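Local coordinates for mbSHANK1 protein (Monosiga brevicollis, PDB 6X23), which binds a GIRK3 peptide through the PDZ domain described here and probably serves as a receptor-linking scaffold, at residues Ser77-Lys80 / Ile85-Ser88; Arg46-Asp51 / Ala57-Gly62. One frame throughout, in Å; residues are numbered along the deposited sequence.

Contact 1 of 2, residues Ser77-Lys80 / Ile85-Ser88; sequences SHRK and IKRS
Arg79 and Lys86 meet at the ends of their side chains, seven residues apart on helix 78-87, with Arg79 NH2 2.9 Å from Lys86 NZ. This is not a hydrogen bond: both atoms are donors, and both groups normally carry positive charge. The ammonium nitrogen comes in at the edge of the guanidinium, in its plane, and the two chains cross at about a right angle. Arg79 gets there by a sharp bend at chi2 (86°), which turns its guanidinium along the helix although CB starts out away from Lys86. In Lys86 a bend at chi3 (142°) helps carry NZ to the arginine. Between the segments little more is buried, 88 Å² in all, and Lys86 also touches a crystal neighbour.

Both these side chains are on the exposed, solvent side; the tighter packing is on the groove side of the helix. His78 is buried there and hydrogen-bonds through NE2 to a polar side chain of the bound peptide, while ND1 is engaged by Gln43. Ile85 packs on Leu65 and Leu68 and on an apolar peptide side chain. At the start of the helix, Ser77 is the N-cap: its OG accepts from Lys80 N at 3.2 Å, with an angle of 157° at the hydrogen.

Asp83 makes a salt bridge to Arg79 NE, and Arg79 also packs on a polar peptide side chain. The carboxylate may offset part of the repulsion, but two cations this close remain doubtful as an attractive contact, and the lysine end could be misplaced or perhaps partly neutral.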
ATOM      1  N   SER A  77       2.380  -0.121  12.893  1.00 43.37           N
ATOM      2  CA  SER A  77       3.461   0.830  12.712  1.00 44.44           C
ATOM      3  C   SER A  77       3.923   0.827  11.266  1.00 45.43           C
ATOM      4  O   SER A  77       3.828  -0.185  10.569  1.00 43.51           O
ATOM      5  CB  SER A  77       4.638   0.454  13.590  1.00 45.18           C
ATOM      6  OG  SER A  77       5.104  -0.818  13.177  1.00 42.23           O
ATOM      7  N   HIS A  78       4.471   1.963  10.830  1.00 49.87           N
ATOM      8  CA  HIS A  78       4.965   2.053   9.464  1.00 47.00           C
ATOM      9  C   HIS A  78       5.978   0.967   9.146  1.00 42.38           C
ATOM     10  O   HIS A  78       6.048   0.510   8.003  1.00 46.35           O
ATOM     11  CB  HIS A  78       5.595   3.418   9.197  1.00 53.36           C
ATOM     12  CG  HIS A  78       6.063   3.598   7.783  1.00 48.94           C
ATOM     13  ND1 HIS A  78       5.214   3.944   6.752  1.00 50.42           N
ATOM     14  CD2 HIS A  78       7.295   3.484   7.229  1.00 54.07           C
ATOM     15  CE1 HIS A  78       5.902   4.032   5.625  1.00 48.95           C
ATOM     16  NE2 HIS A  78       7.168   3.764   5.888  1.00 49.54           N
ATOM     17  N   ARG A  79       6.774   0.537  10.126  1.00 43.88           N
ATOM     18  CA  ARG A  79       7.858  -0.370   9.769  1.00 41.76           C
ATOM     19  C   ARG A  79       7.392  -1.813   9.760  1.00 39.42           C
ATOM     20  O   ARG A  79       7.884  -2.617   8.956  1.00 40.65           O
ATOM     21  CB  ARG A  79       9.059  -0.206  10.703  1.00 43.66           C
ATOM     22  CG  ARG A  79      10.258  -1.028  10.203  1.00 46.38           C
ATOM     23  CD  ARG A  79      11.070  -0.202   9.165  1.00 48.73           C
ATOM     24  NE  ARG A  79      11.735  -1.038   8.164  1.00 62.28           N
ATOM     25  CZ  ARG A  79      11.846  -0.730   6.866  1.00 64.35           C
ATOM     26  NH1 ARG A  79      11.339   0.416   6.386  1.00 53.71           N
ATOM     27  NH2 ARG A  79      12.470  -1.572   6.033  1.00 53.84           N
ATOM     28  N   LYS A  80       6.447  -2.163  10.632  1.00 35.67           N
ATOM     29  CA  LYS A  80       5.916  -3.519  10.587  1.00 37.90           C
ATOM     30  C   LYS A  80       5.217  -3.768   9.265  1.00 33.88           C
ATOM     31  O   LYS A  80       5.405  -4.819   8.650  1.00 35.07           O
ATOM     32  CB  LYS A  80       4.970  -3.776  11.755  1.00 35.04           C
ATOM     33  CG  LYS A  80       4.553  -5.244  11.901  1.00 33.80           C
ATOM     34  CD  LYS A  80       3.910  -5.484  13.277  1.00 42.84           C
ATOM     35  CE  LYS A  80       2.920  -6.647  13.313  1.00 37.58           C
ATOM     36  NZ  LYS A  80       3.570  -7.997  13.209  1.00 52.60           N
ATOM     37  N   ILE A  85       5.534  -6.146   3.915  1.00 24.74           N
ATOM     38  CA  ILE A  85       5.447  -5.984   2.472  1.00 24.58           C
ATOM     39  C   ILE A  85       6.705  -6.538   1.803  1.00 23.46           C
ATOM     40  O   ILE A  85       6.624  -7.299   0.832  1.00 20.88           O
ATOM     41  CB  ILE A  85       5.182  -4.512   2.123  1.00 19.50           C
ATOM     42  CG1 ILE A  85       3.714  -4.198   2.456  1.00 18.56           C
ATOM     43  CG2 ILE A  85       5.534  -4.264   0.661  1.00 22.65           C
ATOM     44  CD1 ILE A  85       3.291  -2.765   2.263  1.00 15.60           C
ATOM     45  N   LYS A  86       7.879  -6.226   2.349  1.00 28.05           N
ATOM     46  CA  LYS A  86       9.109  -6.734   1.746  1.00 30.52           C
ATOM     47  C   LYS A  86       9.256  -8.241   1.908  1.00 29.74           C
ATOM     48  O   LYS A  86       9.932  -8.878   1.080  1.00 21.91           O
ATOM     49  CB  LYS A  86      10.329  -6.026   2.339  1.00 28.36           C
ATOM     50  CG  LYS A  86      10.329  -4.529   2.065  1.00 31.34           C
ATOM     51  CD  LYS A  86      11.240  -3.782   3.013  1.00 36.44           C
ATOM     52  CE  LYS A  86      11.945  -2.667   2.268  1.00 46.17           C
ATOM     53  NZ  LYS A  86      12.320  -1.517   3.144  1.00 52.00           N
ATOM     54  N   ARG A  87       8.627  -8.821   2.948  1.00 24.90           N
ATOM     55  CA  ARG A  87       8.750 -10.232   3.276  1.00 19.42           C
ATOM     56  C   ARG A  87       7.677 -11.081   2.614  1.00 26.64           C
ATOM     57  O   ARG A  87       7.657 -12.318   2.802  1.00 20.12           O
ATOM     58  CB  ARG A  87       8.715 -10.406   4.784  1.00 16.70           C
ATOM     59  CG  ARG A  87      10.004  -9.963   5.412  1.00 22.66           C
ATOM     60  CD  ARG A  87       9.961 -10.062   6.933  1.00 27.99           C
ATOM     61  NE  ARG A  87       9.819 -11.442   7.370  1.00 21.27           N
ATOM     62  CZ  ARG A  87      10.829 -12.290   7.441  1.00 26.08           C
ATOM     63  NH1 ARG A  87      12.038 -11.861   7.104  1.00 19.75           N
ATOM     64  NH2 ARG A  87      10.635 -13.549   7.852  1.00 24.30           N
ATOM     65  N   SER A  88       6.792 -10.440   1.840  1.00 21.36           N
ATOM     66  CA  SER A  88       5.660 -11.125   1.232  1.00 19.37           C
ATOM     67  C   SER A  88       6.090 -12.019   0.089  1.00 24.88           C
ATOM     68  O   SER A  88       5.300 -12.862  -0.347  1.00 25.31           O
ATOM     69  CB  SER A  88       4.634 -10.117   0.736  1.00 17.74           C
ATOM     70  OG  SER A  88       3.460 -10.766   0.311  1.00 21.42           O
TER

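Contact 2 of 2, residues Arg46-Asp51 / Ala57-Gly62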
ATOM      1  N   ARG A  46       1.552   7.280  -1.297  1.00 51.15           N
ATOM      2  CA  ARG A  46       1.897   8.717  -1.512  1.00 57.63           C
ATOM      3  C   ARG A  46       2.186   9.011  -2.973  1.00 53.02           C
ATOM      4  O   ARG A  46       1.986  10.168  -3.352  1.00 65.20           O
ATOM      5  CB  ARG A  46       3.106   9.157  -0.689  1.00 58.41           C
ATOM      6  CG  ARG A  46       3.126  10.646  -0.365  1.00 64.10           C
ATOM      7  CD  ARG A  46       3.969  11.000   0.850  1.00 71.49           C
ATOM      8  NE  ARG A  46       3.240  11.449   2.031  1.00 76.65           N
ATOM      9  CZ  ARG A  46       2.756  12.677   2.204  1.00 79.01           C
ATOM     10  NH1 ARG A  46       2.119  12.996   3.315  1.00 73.58           N
ATOM     11  NH2 ARG A  46       2.904  13.590   1.267  1.00 73.69           N
ATOM     12  N   ASN A  47       2.642   8.009  -3.712  1.00 50.43           N
ATOM     13  CA  ASN A  47       2.937   8.088  -5.168  1.00 49.87           C
ATOM     14  C   ASN A  47       3.223   6.679  -5.684  1.00 35.42           C
ATOM     15  O   ASN A  47       3.494   5.825  -4.877  1.00 33.84           O
ATOM     16  CB  ASN A  47       4.063   9.063  -5.522  1.00 60.63           C
ATOM     17  CG  ASN A  47       5.440   8.447  -5.470  1.00 62.55           C
ATOM     18  OD1 ASN A  47       5.849   7.772  -6.404  1.00 62.06           O
ATOM     19  ND2 ASN A  47       6.152   8.687  -4.383  1.00 63.99           N
ATOM     20  N   VAL A  48       3.104   6.447  -6.995  1.00 31.05           N
ATOM     21  CA  VAL A  48       3.314   5.072  -7.546  1.00 25.08           C
ATOM     22  C   VAL A  48       4.068   5.163  -8.877  1.00 23.63           C
ATOM     23  O   VAL A  48       3.715   6.037  -9.694  1.00 26.38           O
ATOM     24  CB  VAL A  48       1.967   4.337  -7.707  1.00 23.27           C
ATOM     25  CG1 VAL A  48       2.054   3.159  -8.667  1.00 24.63           C
ATOM     26  CG2 VAL A  48       1.395   3.895  -6.369  1.00 25.48           C
ATOM     27  N   ASP A  49       5.065   4.293  -9.083  1.00 27.11           N
ATOM     28  CA  ASP A  49       5.823   4.304 -10.331  1.00 29.69           C
ATOM     29  C   ASP A  49       4.902   3.991 -11.502  1.00 26.61           C
ATOM     30  O   ASP A  49       4.417   2.855 -11.596  1.00 25.29           O
ATOM     31  CB  ASP A  49       6.941   3.276 -10.287  1.00 26.72           C
ATOM     32  CG  ASP A  49       7.924   3.564  -9.215  1.00 36.42           C
ATOM     33  OD1 ASP A  49       7.926   4.719  -8.748  1.00 49.99           O
ATOM     34  OD2 ASP A  49       8.671   2.642  -8.824  1.00 42.86           O
ATOM     35  N   PRO A  50       4.656   4.931 -12.414  1.00 25.72           N
ATOM     36  CA  PRO A  50       3.726   4.627 -13.509  1.00 19.56           C
ATOM     37  C   PRO A  50       4.183   3.462 -14.379  1.00 22.59           C
ATOM     38  O   PRO A  50       3.336   2.815 -15.001  1.00 26.41           O
ATOM     39  CB  PRO A  50       3.675   5.951 -14.289  1.00 23.88           C
ATOM     40  CG  PRO A  50       4.098   6.993 -13.292  1.00 20.39           C
ATOM     41  CD  PRO A  50       5.161   6.310 -12.498  1.00 20.12           C
ATOM     42  N   ASP A  51       5.483   3.151 -14.426  1.00 22.71           N
ATOM     43  CA  ASP A  51       5.989   1.974 -15.132  1.00 23.34           C
ATOM     44  C   ASP A  51       6.234   0.777 -14.211  1.00 26.01           C
ATOM     45  O   ASP A  51       6.689  -0.272 -14.687  1.00 24.71           O
ATOM     46  CB  ASP A  51       7.285   2.308 -15.902  1.00 22.89           C
ATOM     47  CG  ASP A  51       8.474   2.488 -14.993  1.00 30.59           C
ATOM     48  OD1 ASP A  51       8.328   3.243 -13.995  1.00 32.13           O
ATOM     49  OD2 ASP A  51       9.548   1.857 -15.251  1.00 30.93           O
ATOM     50  N   ALA A  57      -1.069  -2.955 -11.453  1.00 21.55           N
ATOM     51  CA  ALA A  57      -2.192  -3.587 -10.788  1.00 22.31           C
ATOM     52  C   ALA A  57      -3.247  -2.588 -10.351  1.00 24.09           C
ATOM     53  O   ALA A  57      -4.295  -2.990  -9.835  1.00 29.92           O
ATOM     54  CB  ALA A  57      -1.708  -4.391  -9.595  1.00 26.98           C
ATOM     55  N   GLY A  58      -3.006  -1.296 -10.541  1.00 32.50           N
ATOM     56  CA  GLY A  58      -4.035  -0.308 -10.288  1.00 26.48           C
ATOM     57  C   GLY A  58      -3.998   0.314  -8.922  1.00 19.67           C
ATOM     58  O   GLY A  58      -4.999   0.894  -8.492  1.00 23.03           O
ATOM     59  N   LEU A  59      -2.895   0.181  -8.208  1.00 16.15           N
ATOM     60  CA  LEU A  59      -2.698   0.985  -7.015  1.00 23.22           C
ATOM     61  C   LEU A  59      -2.622   2.446  -7.436  1.00 26.44           C
ATOM     62  O   LEU A  59      -2.072   2.763  -8.490  1.00 24.93           O
ATOM     63  CB  LEU A  59      -1.412   0.554  -6.298  1.00 19.60           C
ATOM     64  CG  LEU A  59      -1.322   1.126  -4.894  1.00 24.18           C
ATOM     65  CD1 LEU A  59      -2.395   0.479  -4.024  1.00 16.24           C
ATOM     66  CD2 LEU A  59       0.053   0.927  -4.299  1.00 24.01           C
ATOM     67  N   GLN A  60      -3.207   3.342  -6.650  1.00 21.01           N
ATOM     68  CA  GLN A  60      -3.127   4.750  -7.005  1.00 30.05           C
ATOM     69  C   GLN A  60      -2.755   5.573  -5.789  1.00 35.28           C
ATOM     70  O   GLN A  60      -3.045   5.202  -4.649  1.00 30.54           O
ATOM     71  CB  GLN A  60      -4.439   5.294  -7.578  1.00 24.49           C
ATOM     72  CG  GLN A  60      -5.160   4.346  -8.476  1.00 30.53           C
ATOM     73  CD  GLN A  60      -6.201   5.043  -9.329  1.00 33.31           C
ATOM     74  OE1 GLN A  60      -7.366   5.136  -8.967  1.00 39.71           O
ATOM     75  NE2 GLN A  60      -5.770   5.545 -10.470  1.00 45.11           N
ATOM     76  N   ALA A  61      -2.151   6.729  -6.052  1.00 34.25           N
ATOM     77  CA  ALA A  61      -1.793   7.637  -4.974  1.00 37.23           C
ATOM     78  C   ALA A  61      -3.030   7.958  -4.155  1.00 36.17           C
ATOM     79  O   ALA A  61      -4.127   8.120  -4.696  1.00 35.18           O
ATOM     80  CB  ALA A  61      -1.172   8.916  -5.536  1.00 42.99           C
ATOM     81  N   GLY A  62      -2.866   7.999  -2.839  1.00 32.43           N
ATOM     82  CA  GLY A  62      -3.974   8.237  -1.967  1.00 33.17           C
ATOM     83  C   GLY A  62      -4.652   6.977  -1.472  1.00 40.45           C
ATOM     84  O   GLY A  62      -5.281   7.007  -0.408  1.00 43.64           O
TER
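The link from strand 44-48 through the short helix 53-57 to strand 64-68 is a standard part of the PDZ fold, and here the loop following the helix packs back against the end of strand 44-48. Val48 and Leu59 carry the apolar part: Val48 CG2 lies 3.9 Å from Leu59 CD2, and the two side chains cross at about a right angle. Each CB points at the other segment. In Val48, CG1 is anti to the backbone N (chi1 161°), which puts CG2 over the leucine branch and brings CG1 beside the loop backbone, 4.1 Å from Leu59 O. Leu59 is buried, with Phe26, Ala54 and Leu15 around it; Val48 shares the first two of these.

Farther along, Ala61 makes a lighter touch with its lone methyl: Ala61 CB sits 4.0 Å from Arg46 O and 4.2 Å from Asn47 CA. The backbones come nearest here, Asn47 CA to Ala61 CA being 4.8 Å, yet no hydrogen bond joins these two segments; a backbone bond between Gly62 and Val45 ties the loop to the strand just beyond.

Gly58 ends helix 53-57 in a Schellman motif. Its positive phi (95°) turns the chain out of the helix, in a conformation where a CB would press on the preceding carbonyl oxygen, and Leu59 follows directly into the core.

With 192 Å² buried and no polar bond across it, the contact rests on a few van der Waals contacts: one methyl pair, Val48 against Leu59, and the Ala61 methyl resting on the backbone of Arg46 and Asn47, without charge or directional bonding between the segments.

Overall arrangement
The two contacts follow one another along the chain, 46-51/57-62 closing before 77-80/85-88 opens, and lie on opposite sides of the domain's centre. Their centres are 18 Å apart and their nearest atoms about 8 Å, so they do not touch. The bound peptide reaches both. In contact 1 it meets the helix through His78, Arg79 and Ile85, consistent with the usual PDZ groove between this helix and strand 26-29. Residues of contact 2 meet it more loosely: Arg46 packs on an acidic side chain of the peptide, and Asp49 has a basic one of the peptide at long, weak range. Strand 26-29, paired with strand 44-48, ties contact 2 to the groove.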